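Local atomic coordinates of motility-associated killing factor MakB (Vibrio cholerae serotype O1, PDB entry 6W1W), a protein that is one component of a three-part cytotoxin resembling alpha-pore-forming toxins, and probably takes part in forming a membrane pore. Residues A[6-9]-A[10-13]; A[107-110]-A[111-115]; A[145-148]-A[149-153]; A[247-251]-A[252-256]. All coordinates share one frame; numbering follows the deposited sequence.

Interaction 1: A[6-9]-A[10-13]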
ATOM      1  N   SER A   6       2.644  17.892  22.592  1.00108.89           N
ATOM      2  CA  SER A   6       3.068  17.305  21.330  1.00113.95           C
ATOM      3  C   SER A   6       3.512  15.872  21.588  1.00112.20           C
ATOM      4  O   SER A   6       3.907  15.531  22.708  1.00126.61           O
ATOM      5  CB  SER A   6       4.208  18.113  20.696  1.00130.48           C
ATOM      6  OG  SER A   6       5.366  18.116  21.513  1.00134.80           O
ATOM      7  N   PRO A   7       3.436  15.005  20.587  1.00101.45           N
ATOM      8  CA  PRO A   7       3.891  13.622  20.770  1.00109.69           C
ATOM      9  C   PRO A   7       5.410  13.524  20.706  1.00119.65           C
ATOM     10  O   PRO A   7       6.113  14.492  20.415  1.00125.64           O
ATOM     11  CB  PRO A   7       3.246  12.885  19.598  1.00109.88           C
ATOM     12  CG  PRO A   7       3.104  13.925  18.539  1.00 97.98           C
ATOM     13  CD  PRO A   7       2.850  15.224  19.254  1.00 95.11           C
ATOM     14  N   ASN A   8       5.911  12.326  20.995  1.00124.18           N
ATOM     15  CA  ASN A   8       7.329  12.038  20.803  1.00125.27           C
ATOM     16  C   ASN A   8       7.624  12.031  19.308  1.00117.87           C
ATOM     17  O   ASN A   8       7.164  11.141  18.584  1.00118.52           O
ATOM     18  CB  ASN A   8       7.701  10.704  21.443  1.00127.57           C
ATOM     19  CG  ASN A   8       9.177  10.381  21.299  1.00146.13           C
ATOM     20  OD1 ASN A   8       9.605   9.830  20.284  1.00166.61           O
ATOM     21  ND2 ASN A   8       9.962  10.713  22.318  1.00144.58           N
ATOM     22  N   VAL A   9       8.392  13.022  18.848  1.00105.09           N
ATOM     23  CA  VAL A   9       8.555  13.248  17.413  1.00106.18           C
ATOM     24  C   VAL A   9       9.125  12.014  16.731  1.00 99.10           C
ATOM     25  O   VAL A   9       8.767  11.697  15.590  1.00 92.28           O
ATOM     26  CB  VAL A   9       9.435  14.485  17.162  1.00102.07           C
ATOM     27  CG1 VAL A   9       9.362  14.897  15.694  1.00 93.85           C
ATOM     28  CG2 VAL A   9       9.013  15.630  18.072  1.00101.49           C
ATOM     29  N   ASP A  10      10.010  11.290  17.416  1.00106.36           N
ATOM     30  CA  ASP A  10      10.539  10.058  16.848  1.00134.72           C
ATOM     31  C   ASP A  10       9.447   8.999  16.737  1.00130.23           C
ATOM     32  O   ASP A  10       9.245   8.412  15.667  1.00124.11           O
ATOM     33  CB  ASP A  10      11.716   9.555  17.685  1.00148.94           C
ATOM     34  CG  ASP A  10      12.986   9.404  16.867  1.00152.95           C
ATOM     35  OD1 ASP A  10      12.916   8.847  15.751  1.00146.52           O
ATOM     36  OD2 ASP A  10      14.054   9.856  17.336  1.00153.91           O
ATOM     37  N   THR A  11       8.717   8.754  17.829  1.00136.52           N
ATOM     38  CA  THR A  11       7.656   7.751  17.790  1.00139.15           C
ATOM     39  C   THR A  11       6.524   8.172  16.860  1.00123.01           C
ATOM     40  O   THR A  11       5.855   7.314  16.272  1.00115.06           O
ATOM     41  CB  THR A  11       7.114   7.497  19.197  1.00132.77           C
ATOM     42  OG1 THR A  11       8.199   7.476  20.130  1.00140.45           O
ATOM     43  CG2 THR A  11       6.396   6.156  19.252  1.00129.60           C
ATOM     44  N   ALA A  12       6.302   9.479  16.709  1.00105.22           N
ATOM     45  CA  ALA A  12       5.250   9.964  15.823  1.00105.28           C
ATOM     46  C   ALA A  12       5.590   9.696  14.363  1.00116.37           C
ATOM     47  O   ALA A  12       4.757   9.187  13.605  1.00106.80           O
ATOM     48  CB  ALA A  12       5.018  11.457  16.063  1.00108.75           C
ATOM     49  N   LEU A  13       6.819  10.024  13.953  1.00128.34           N
ATOM     50  CA  LEU A  13       7.215   9.893  12.553  1.00115.31           C
ATOM     51  C   LEU A  13       7.271   8.444  12.092  1.00117.88           C
ATOM     52  O   LEU A  13       7.155   8.183  10.889  1.00119.26           O
ATOM     53  CB  LEU A  13       8.567  10.565  12.330  1.00 95.11           C
ATOM     54  CG  LEU A  13       8.526  12.015  11.850  1.00117.48           C
ATOM     55  CD1 LEU A  13       7.643  12.873  12.746  1.00114.45           C
ATOM     56  CD2 LEU A  13       9.936  12.592  11.774  1.00128.17           C
TER
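N8 and T11 form a helix N-cap. N8 is the residue just before the first turn of helix 9-35, and its side chain closes over the open end of that turn.

Polar side-chain bonds come first. T11 N donates to N8 OD1 over 2.8 Å, nearly straight at the hydrogen (164°). This donor lies in the plane of the carboxamide and uses a lone pair of the oxygen. T11 OG1 reaches the same N8 OD1 at 2.7 Å, but from well above the amide plane. One oxygen is thus gripped twice by one residue, which fixes how the amide is turned. A chi1 of -179° puts N8 CG beside the carbonyl carbon, and chi2 of -85° turns OD1 to T11. The two side chains cross at about a right angle.

Backbone bonds continue the turn. A12 N donates to N8 O at 2.6 Å, and L13 N to V9 O at 3.0 Å.

D10 makes its salt bridge outside the turn, through OD1 to R187.

Apolar contacts flank the cap. P7 CG meets A12 CB at 4.0 Å. These residues precede the N-cap by one and follow it by four, the positions of a hydrophobic staple. P7 also packs on W323 and I326 of helix 316-333 and on L286 of helix 276-302, so it joins the N-terminal loop to these helices. V9 and L13 lie side by side, pointing the same way, one turn apart. Their closest methyls are V9 CG1 and L13 CD1, 4.0 Å from each other.

Interaction 2: A[107-110]-A[111-115]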
ATOM      1  N   LEU A 107      -7.816  26.704  23.715  1.00122.41           N
ATOM      2  CA  LEU A 107      -7.685  25.269  23.948  1.00114.80           C
ATOM      3  C   LEU A 107      -8.840  24.491  23.323  1.00119.64           C
ATOM      4  O   LEU A 107      -8.626  23.461  22.674  1.00118.79           O
ATOM      5  CB  LEU A 107      -7.598  24.988  25.447  1.00112.50           C
ATOM      6  CG  LEU A 107      -6.214  24.610  25.977  1.00124.89           C
ATOM      7  CD1 LEU A 107      -5.701  23.370  25.261  1.00123.91           C
ATOM      8  CD2 LEU A 107      -5.235  25.761  25.823  1.00102.43           C
ATOM      9  N   GLN A 108     -10.076  24.962  23.507  1.00125.31           N
ATOM     10  CA  GLN A 108     -11.197  24.223  22.939  1.00122.66           C
ATOM     11  C   GLN A 108     -11.290  24.374  21.426  1.00114.05           C
ATOM     12  O   GLN A 108     -12.036  23.618  20.794  1.00108.87           O
ATOM     13  CB  GLN A 108     -12.512  24.632  23.616  1.00113.73           C
ATOM     14  CG  GLN A 108     -12.825  26.114  23.612  1.00124.30           C
ATOM     15  CD  GLN A 108     -13.797  26.503  24.718  1.00121.30           C
ATOM     16  OE1 GLN A 108     -13.966  25.777  25.701  1.00102.41           O
ATOM     17  NE2 GLN A 108     -14.440  27.655  24.561  1.00113.16           N
ATOM     18  N   LEU A 109     -10.545  25.306  20.826  1.00110.09           N
ATOM     19  CA  LEU A 109     -10.365  25.263  19.378  1.00117.22           C
ATOM     20  C   LEU A 109      -9.520  24.059  18.978  1.00109.45           C
ATOM     21  O   LEU A 109      -9.815  23.388  17.981  1.00100.71           O
ATOM     22  CB  LEU A 109      -9.727  26.557  18.871  1.00128.23           C
ATOM     23  CG  LEU A 109      -9.381  26.563  17.376  1.00127.43           C
ATOM     24  CD1 LEU A 109     -10.626  26.361  16.522  1.00117.76           C
ATOM     25  CD2 LEU A 109      -8.651  27.843  16.985  1.00129.36           C
ATOM     26  N   LEU A 110      -8.464  23.774  19.742  1.00104.98           N
ATOM     27  CA  LEU A 110      -7.704  22.549  19.518  1.00101.35           C
ATOM     28  C   LEU A 110      -8.540  21.322  19.852  1.00116.17           C
ATOM     29  O   LEU A 110      -8.485  20.312  19.139  1.00109.17           O
ATOM     30  CB  LEU A 110      -6.425  22.559  20.355  1.00103.29           C
ATOM     31  CG  LEU A 110      -5.391  23.632  20.024  1.00111.17           C
ATOM     32  CD1 LEU A 110      -4.319  23.671  21.095  1.00103.06           C
ATOM     33  CD2 LEU A 110      -4.780  23.368  18.657  1.00116.11           C
ATOM     34  N   GLN A 111      -9.321  21.399  20.933  1.00121.38           N
ATOM     35  CA  GLN A 111     -10.132  20.262  21.354  1.00109.02           C
ATOM     36  C   GLN A 111     -11.144  19.873  20.286  1.00110.05           C
ATOM     37  O   GLN A 111     -11.394  18.684  20.061  1.00102.78           O
ATOM     38  CB  GLN A 111     -10.833  20.588  22.669  1.00107.36           C
ATOM     39  CG  GLN A 111     -11.776  19.512  23.161  1.00112.83           C
ATOM     40  CD  GLN A 111     -12.736  20.038  24.201  1.00111.86           C
ATOM     41  OE1 GLN A 111     -12.745  19.581  25.342  1.00117.90           O
ATOM     42  NE2 GLN A 111     -13.549  21.016  23.812  1.00106.20           N
ATOM     43  N   LYS A 112     -11.738  20.860  19.612  1.00122.50           N
ATOM     44  CA  LYS A 112     -12.641  20.546  18.510  1.00131.15           C
ATOM     45  C   LYS A 112     -11.875  19.925  17.350  1.00122.75           C
ATOM     46  O   LYS A 112     -12.279  18.889  16.811  1.00128.36           O
ATOM     47  CB  LYS A 112     -13.390  21.803  18.058  1.00144.28           C
ATOM     48  CG  LYS A 112     -14.489  21.537  17.029  1.00149.57           C
ATOM     49  CD  LYS A 112     -15.178  22.826  16.587  1.00150.83           C
ATOM     50  CE  LYS A 112     -14.304  23.640  15.641  1.00149.42           C
ATOM     51  NZ  LYS A 112     -14.025  22.908  14.372  1.00142.34           N
ATOM     52  N   THR A 113     -10.751  20.537  16.966  1.00116.54           N
ATOM     53  CA  THR A 113      -9.965  20.011  15.854  1.00117.03           C
ATOM     54  C   THR A 113      -9.408  18.631  16.179  1.00103.07           C
ATOM     55  O   THR A 113      -9.404  17.740  15.323  1.00104.95           O
ATOM     56  CB  THR A 113      -8.838  20.981  15.498  1.00128.12           C
ATOM     57  OG1 THR A 113      -9.373  22.303  15.376  1.00142.27           O
ATOM     58  CG2 THR A 113      -8.188  20.588  14.177  1.00118.55           C
ATOM     59  N   LEU A 114      -8.941  18.435  17.416  1.00 98.92           N
ATOM     60  CA  LEU A 114      -8.487  17.113  17.834  1.00 98.16           C
ATOM     61  C   LEU A 114      -9.601  16.085  17.697  1.00108.80           C
ATOM     62  O   LEU A 114      -9.403  15.014  17.110  1.00 96.08           O
ATOM     63  CB  LEU A 114      -7.975  17.160  19.274  1.00 93.36           C
ATOM     64  CG  LEU A 114      -6.504  17.533  19.451  1.00109.27           C
ATOM     65  CD1 LEU A 114      -6.211  17.844  20.902  1.00120.91           C
ATOM     66  CD2 LEU A 114      -5.618  16.404  18.971  1.00113.47           C
ATOM     67  N   LYS A 115     -10.788  16.402  18.229  1.00118.82           N
ATOM     68  CA  LYS A 115     -11.926  15.491  18.135  1.00107.18           C
ATOM     69  C   LYS A 115     -12.241  15.140  16.685  1.00106.31           C
ATOM     70  O   LYS A 115     -12.539  13.982  16.370  1.00102.73           O
ATOM     71  CB  LYS A 115     -13.154  16.107  18.813  1.00105.92           C
ATOM     72  CG  LYS A 115     -13.300  15.800  20.304  1.00117.20           C
ATOM     73  CD  LYS A 115     -14.498  16.552  20.902  1.00126.06           C
ATOM     74  CE  LYS A 115     -14.916  16.019  22.275  1.00122.00           C
ATOM     75  NZ  LYS A 115     -13.932  16.289  23.363  1.00118.66           N
TER
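The carbonyls of L107 to L110 accept from the amides of Q111 to L114 in four successive i to i+4 bonds, as expected of an unbroken alpha helix. Q111 N to L107 O is 2.8 Å long and K112 N to Q108 O is 3.0 Å. L114 N to L110 O is 2.6 Å, with a hydrogen angle of 167°.

T113 adds a side-chain bond to this pattern. Its hydroxyl OG1 donates to L109 O at 2.9 Å, while T113 N donates to the same L109 O at 3.2 Å. The two donors come in from opposite faces of the carbonyl plane, so L109 O is held from both. T113 OG1 sits beside its own backbone N (chi1 -49°), and this points the hydroxyl back along the helix toward L109. The hydroxyl of a buried residue is satisfied in this way within its own helix.

This turn belongs to helix 100-151, the longest helix of the protein and one rod of the elongated helical bundle that recalls alpha-pore-forming toxins. One flank of the turn is leucine-rich and faces the bundle. L107 packs on V294 and I298 of helix 276-302. L110 touches Y83, T86 and F87 of helix 69-90. L114 reaches both neighbours, through Y83 and W287. L114 CG lies 3.4 Å from L110 O, close to the oxygen that its own amide uses.

Q108 and K112 are exposed on another side, as is L109. K112 CB passes 3.6 Å from Q108 O. The chain then bends at its last two torsions and carries NZ to a hydrogen bond with Q116 one turn on.

Interaction 3: A[145-148]-A[149-153]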
ATOM      1  N   SER A 145     -12.521 -20.816  -8.866  1.00106.80           N
ATOM      2  CA  SER A 145     -12.755 -21.005 -10.294  1.00107.93           C
ATOM      3  C   SER A 145     -11.568 -21.683 -10.977  1.00112.15           C
ATOM      4  O   SER A 145     -11.760 -22.562 -11.828  1.00102.85           O
ATOM      5  CB  SER A 145     -13.071 -19.661 -10.947  1.00116.28           C
ATOM      6  OG  SER A 145     -13.594 -19.839 -12.250  1.00121.04           O
ATOM      7  N   ILE A 146     -10.336 -21.285 -10.635  1.00112.79           N
ATOM      8  CA  ILE A 146      -9.166 -21.962 -11.197  1.00115.35           C
ATOM      9  C   ILE A 146      -9.056 -23.378 -10.646  1.00108.98           C
ATOM     10  O   ILE A 146      -8.662 -24.306 -11.358  1.00105.60           O
ATOM     11  CB  ILE A 146      -7.877 -21.158 -10.933  1.00109.42           C
ATOM     12  CG1 ILE A 146      -7.660 -20.949  -9.431  1.00117.03           C
ATOM     13  CG2 ILE A 146      -7.894 -19.832 -11.676  1.00107.98           C
ATOM     14  CD1 ILE A 146      -6.718 -19.816  -9.083  1.00107.78           C
ATOM     15  N   GLN A 147      -9.426 -23.566  -9.375  1.00114.01           N
ATOM     16  CA  GLN A 147      -9.394 -24.886  -8.754  1.00106.37           C
ATOM     17  C   GLN A 147     -10.185 -25.910  -9.555  1.00111.05           C
ATOM     18  O   GLN A 147      -9.809 -27.086  -9.601  1.00119.85           O
ATOM     19  CB  GLN A 147      -9.939 -24.799  -7.328  1.00111.73           C
ATOM     20  CG  GLN A 147      -8.950 -25.193  -6.249  1.00116.18           C
ATOM     21  CD  GLN A 147      -8.576 -26.657  -6.321  1.00132.99           C
ATOM     22  OE1 GLN A 147      -9.366 -27.487  -6.767  1.00143.45           O
ATOM     23  NE2 GLN A 147      -7.361 -26.983  -5.891  1.00131.50           N
ATOM     24  N   ASP A 148     -11.282 -25.491 -10.187  1.00109.01           N
ATOM     25  CA  ASP A 148     -12.021 -26.410 -11.045  1.00126.32           C
ATOM     26  C   ASP A 148     -11.199 -26.802 -12.264  1.00122.00           C
ATOM     27  O   ASP A 148     -11.221 -27.965 -12.682  1.00125.12           O
ATOM     28  CB  ASP A 148     -13.351 -25.788 -11.470  1.00135.39           C
ATOM     29  CG  ASP A 148     -14.321 -25.648 -10.317  1.00116.44           C
ATOM     30  OD1 ASP A 148     -14.419 -26.593  -9.506  1.00109.20           O
ATOM     31  OD2 ASP A 148     -14.972 -24.588 -10.214  1.00106.28           O
ATOM     32  N   GLY A 149     -10.469 -25.846 -12.848  1.00115.13           N
ATOM     33  CA  GLY A 149      -9.568 -26.177 -13.939  1.00112.17           C
ATOM     34  C   GLY A 149      -8.447 -27.100 -13.511  1.00123.21           C
ATOM     35  O   GLY A 149      -7.978 -27.926 -14.299  1.00118.70           O
ATOM     36  N   TRP A 150      -8.016 -26.985 -12.253  1.00123.16           N
ATOM     37  CA  TRP A 150      -6.957 -27.841 -11.735  1.00117.85           C
ATOM     38  C   TRP A 150      -7.399 -29.298 -11.692  1.00120.62           C
ATOM     39  O   TRP A 150      -6.670 -30.193 -12.136  1.00124.14           O
ATOM     40  CB  TRP A 150      -6.544 -27.358 -10.343  1.00125.07           C
ATOM     41  CG  TRP A 150      -5.086 -27.492 -10.073  1.00146.11           C
ATOM     42  CD1 TRP A 150      -4.449 -28.572  -9.529  1.00162.85           C
ATOM     43  CD2 TRP A 150      -4.071 -26.519 -10.342  1.00144.31           C
ATOM     44  NE1 TRP A 150      -3.099 -28.330  -9.442  1.00161.37           N
ATOM     45  CE2 TRP A 150      -2.840 -27.078  -9.933  1.00153.47           C
ATOM     46  CE3 TRP A 150      -4.081 -25.232 -10.887  1.00123.07           C
ATOM     47  CZ2 TRP A 150      -1.634 -26.394 -10.052  1.00133.83           C
ATOM     48  CZ3 TRP A 150      -2.884 -24.556 -11.004  1.00129.14           C
ATOM     49  CH2 TRP A 150      -1.676 -25.137 -10.588  1.00135.19           C
ATOM     50  N   ASN A 151      -8.605 -29.551 -11.178  1.00120.79           N
ATOM     51  CA  ASN A 151      -9.038 -30.922 -10.924  1.00124.75           C
ATOM     52  C   ASN A 151      -9.270 -31.705 -12.210  1.00126.84           C
ATOM     53  O   ASN A 151      -9.066 -32.926 -12.231  1.00130.67           O
ATOM     54  CB  ASN A 151     -10.303 -30.913 -10.067  1.00128.55           C
ATOM     55  CG  ASN A 151     -10.028 -30.510  -8.632  1.00139.09           C
ATOM     56  OD1 ASN A 151     -10.082 -31.336  -7.722  1.00144.61           O
ATOM     57  ND2 ASN A 151      -9.716 -29.236  -8.425  1.00148.02           N
ATOM     58  N   GLU A 152      -9.694 -31.039 -13.283  1.00124.14           N
ATOM     59  CA  GLU A 152      -9.869 -31.710 -14.564  1.00136.12           C
ATOM     60  C   GLU A 152      -8.569 -31.806 -15.352  1.00132.47           C
ATOM     61  O   GLU A 152      -8.566 -32.356 -16.459  1.00118.88           O
ATOM     62  CB  GLU A 152     -10.950 -31.006 -15.394  1.00151.63           C
ATOM     63  CG  GLU A 152     -10.569 -29.644 -15.956  1.00162.67           C
ATOM     64  CD  GLU A 152     -11.684 -29.058 -16.807  1.00165.49           C
ATOM     65  OE1 GLU A 152     -12.847 -29.061 -16.343  1.00157.14           O
ATOM     66  OE2 GLU A 152     -11.406 -28.612 -17.941  1.00163.37           O
ATOM     67  N   LEU A 153      -7.471 -31.298 -14.801  1.00137.74           N
ATOM     68  CA  LEU A 153      -6.137 -31.423 -15.373  1.00138.59           C
ATOM     69  C   LEU A 153      -5.181 -32.076 -14.378  1.00147.18           C
ATOM     70  O   LEU A 153      -4.002 -31.724 -14.299  1.00160.02           O
ATOM     71  CB  LEU A 153      -5.599 -30.061 -15.808  1.00131.47           C
ATOM     72  CG  LEU A 153      -6.280 -29.357 -16.980  1.00122.26           C
ATOM     73  CD1 LEU A 153      -5.782 -27.921 -17.097  1.00108.09           C
ATOM     74  CD2 LEU A 153      -6.031 -30.121 -18.270  1.00116.04           C
TER
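W150 bonds back to I146 in the last turn of helix 100-151, where this long rod of the bundle ends. G149, the residue before it, is buried in the same turn.

W150 N donates to I146 O at 2.9 Å. W150 CB lies 3.4 Å from Q147 O. The indole extends outward to a cation-pi contact with K260 of helix 251-270, and it packs on E157 and M160 of helix 157-176. It thus joins the helix end to two neighbouring helices. I146 packs on V51 of helix 46-66 and I263 of helix 251-270.

N151 closes the helix. Its backbone N donates to Q147 O at 3.2 Å. Its CG lies beside its own backbone N (chi1 -72°), which brings the amide back over Q147. There N151 ND2 is modelled close to both Q147 O and Q147 OE1. Both distances are too short to be trusted, so this pair of hydrogen bonds is doubtful in detail. As modelled, the two amide planes are 64° apart.

E152 has left the helix. Its amide still makes a weak bond to D148, E152 N to D148 O at 3.5 Å. E152 CG lies 3.7 Å from the same D148 O.

L153 completes the turn out of the helix. Its amide bonds three residues back, L153 N to W150 O at 3.0 Å.

Interaction 4: A[247-251]-A[252-256]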
ATOM      1  N   THR A 247       7.411 -26.149 -20.969  1.00114.66           N
ATOM      2  CA  THR A 247       7.508 -27.013 -22.132  1.00122.32           C
ATOM      3  C   THR A 247       7.161 -28.456 -21.817  1.00124.97           C
ATOM      4  O   THR A 247       7.060 -29.269 -22.741  1.00124.30           O
ATOM      5  CB  THR A 247       8.922 -26.945 -22.730  1.00122.37           C
ATOM      6  OG1 THR A 247       9.883 -27.341 -21.741  1.00118.85           O
ATOM      7  CG2 THR A 247       9.238 -25.526 -23.211  1.00112.58           C
ATOM      8  N   LEU A 248       6.967 -28.790 -20.544  1.00130.11           N
ATOM      9  CA  LEU A 248       6.606 -30.133 -20.126  1.00144.91           C
ATOM     10  C   LEU A 248       5.110 -30.304 -19.902  1.00141.38           C
ATOM     11  O   LEU A 248       4.661 -31.428 -19.658  1.00145.88           O
ATOM     12  CB  LEU A 248       7.365 -30.495 -18.844  1.00141.74           C
ATOM     13  CG  LEU A 248       8.825 -30.033 -18.845  1.00127.14           C
ATOM     14  CD1 LEU A 248       9.410 -30.120 -17.448  1.00118.48           C
ATOM     15  CD2 LEU A 248       9.647 -30.847 -19.833  1.00121.91           C
ATOM     16  N   ALA A 249       4.336 -29.226 -19.994  1.00137.94           N
ATOM     17  CA  ALA A 249       2.915 -29.234 -19.684  1.00135.39           C
ATOM     18  C   ALA A 249       2.101 -28.840 -20.909  1.00132.12           C
ATOM     19  O   ALA A 249       2.591 -28.169 -21.821  1.00132.31           O
ATOM     20  CB  ALA A 249       2.599 -28.280 -18.522  1.00136.77           C
ATOM     21  N   SER A 250       0.838 -29.261 -20.909  1.00138.52           N
ATOM     22  CA  SER A 250      -0.076 -28.979 -22.006  1.00135.35           C
ATOM     23  C   SER A 250      -0.533 -27.518 -21.975  1.00120.97           C
ATOM     24  O   SER A 250      -0.259 -26.764 -21.034  1.00105.41           O
ATOM     25  CB  SER A 250      -1.282 -29.912 -21.944  1.00125.48           C
ATOM     26  OG  SER A 250      -1.902 -29.840 -20.672  1.00129.03           O
ATOM     27  N   GLU A 251      -1.256 -27.127 -23.027  1.00113.06           N
ATOM     28  CA  GLU A 251      -1.670 -25.734 -23.172  1.00127.11           C
ATOM     29  C   GLU A 251      -2.529 -25.281 -21.997  1.00128.53           C
ATOM     30  O   GLU A 251      -2.262 -24.241 -21.384  1.00123.63           O
ATOM     31  CB  GLU A 251      -2.423 -25.546 -24.488  1.00148.41           C
ATOM     32  CG  GLU A 251      -1.550 -25.630 -25.724  1.00159.59           C
ATOM     33  CD  GLU A 251      -1.663 -24.391 -26.586  1.00164.00           C
ATOM     34  OE1 GLU A 251      -2.261 -23.397 -26.114  1.00156.09           O
ATOM     35  OE2 GLU A 251      -1.159 -24.411 -27.730  1.00161.57           O
ATOM     36  N   GLU A 252      -3.573 -26.049 -21.674  1.00131.73           N
ATOM     37  CA  GLU A 252      -4.439 -25.677 -20.560  1.00137.71           C
ATOM     38  C   GLU A 252      -3.687 -25.714 -19.238  1.00127.39           C
ATOM     39  O   GLU A 252      -3.840 -24.812 -18.404  1.00123.00           O
ATOM     40  CB  GLU A 252      -5.659 -26.597 -20.506  1.00144.67           C
ATOM     41  CG  GLU A 252      -6.740 -26.264 -21.520  1.00148.96           C
ATOM     42  CD  GLU A 252      -8.075 -26.894 -21.173  1.00149.05           C
ATOM     43  OE1 GLU A 252      -8.319 -27.158 -19.974  1.00142.91           O
ATOM     44  OE2 GLU A 252      -8.883 -27.123 -22.098  1.00152.02           O
ATOM     45  N   ALA A 253      -2.866 -26.747 -19.033  1.00107.74           N
ATOM     46  CA  ALA A 253      -2.120 -26.875 -17.786  1.00108.05           C
ATOM     47  C   ALA A 253      -1.209 -25.678 -17.551  1.00112.39           C
ATOM     48  O   ALA A 253      -1.030 -25.249 -16.404  1.00105.60           O
ATOM     49  CB  ALA A 253      -1.311 -28.172 -17.794  1.00110.41           C
ATOM     50  N   GLN A 254      -0.626 -25.124 -18.614  1.00114.28           N
ATOM     51  CA  GLN A 254       0.160 -23.905 -18.458  1.00116.34           C
ATOM     52  C   GLN A 254      -0.720 -22.751 -17.999  1.00114.11           C
ATOM     53  O   GLN A 254      -0.390 -22.050 -17.035  1.00 92.91           O
ATOM     54  CB  GLN A 254       0.866 -23.552 -19.767  1.00118.56           C
ATOM     55  CG  GLN A 254       2.057 -24.438 -20.096  1.00119.72           C
ATOM     56  CD  GLN A 254       2.599 -24.173 -21.486  1.00115.73           C
ATOM     57  OE1 GLN A 254       3.110 -23.088 -21.772  1.00100.74           O
ATOM     58  NE2 GLN A 254       2.474 -25.162 -22.366  1.00105.02           N
ATOM     59  N   ALA A 255      -1.855 -22.550 -18.678  1.00122.37           N
ATOM     60  CA  ALA A 255      -2.784 -21.495 -18.281  1.00111.23           C
ATOM     61  C   ALA A 255      -3.319 -21.734 -16.878  1.00103.41           C
ATOM     62  O   ALA A 255      -3.509 -20.784 -16.108  1.00 89.47           O
ATOM     63  CB  ALA A 255      -3.938 -21.400 -19.277  1.00 97.05           C
ATOM     64  N   ALA A 256      -3.572 -22.997 -16.528  1.00 93.54           N
ATOM     65  CA  ALA A 256      -4.028 -23.304 -15.177  1.00100.23           C
ATOM     66  C   ALA A 256      -2.963 -22.940 -14.153  1.00101.62           C
ATOM     67  O   ALA A 256      -3.258 -22.320 -13.124  1.00 91.26           O
ATOM     68  CB  ALA A 256      -4.401 -24.783 -15.071  1.00 96.19           C
TER
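Q254 runs its extended side chain back toward A249 and S250 at the start of helix 251-270. Its CB lies 3.6 Å from E251 O. CG comes 3.4 Å from S250 O, placed there because it stands anti to its own carbonyl carbon (chi1 -74°). CD lies about equally far from S250 O and A249 O, with both oxygens on one side of it. At the tip NE2 donates to A249 O over 3.1 Å, from above that carbonyl's plane and with a bent angle of 140°. A weak bond of 3.4 Å runs from Q254 NE2 to S250 O. The other branch, OE1, takes a hydrogen bond from V204 N. The buried amide is therefore held at both ends, which fixes its rotation.

S250 is the N-cap residue. S250 O accepts from Q254 N at 2.9 Å, and A255 N to E251 O follows at 3.2 Å. S250 OG hydrogen-bonds to OE1 of E156. A249 CB, one residue before the cap, meets A253 CB at 4.0 Å.

This helix start is wedged between several elements. A249 packs on I163 and A253 on M160, both of helix 157-176. E252, A255 and A256 touch W47 of helix 46-66. Q254 and E251 lie against V203 at the end of strand 193-203, so the turn sits where the helical bundle meets the sheet.

In the fold
Along the chain the four contacts come in numerical order. Interactions 1 and 2 lie toward one end of the elongated molecule, their centres about 19 Å apart. Interactions 3 and 4 lie on the other side of the chain's centre. Interactions 2 and 3 share helix 100-151, yet their centres are about 58 Å apart. Interactions 3 and 4 touch, with centres about 12 Å apart: L153 packs on E252 and A253, and W150 on A256. There the end of helix 100-151 meets the start of helix 251-270. Interactions 1 and 4 are both helix starts. Helix 100-151 thus links both ends of an elongated helical molecule, consistent with its resemblance to alpha-pore-forming toxins.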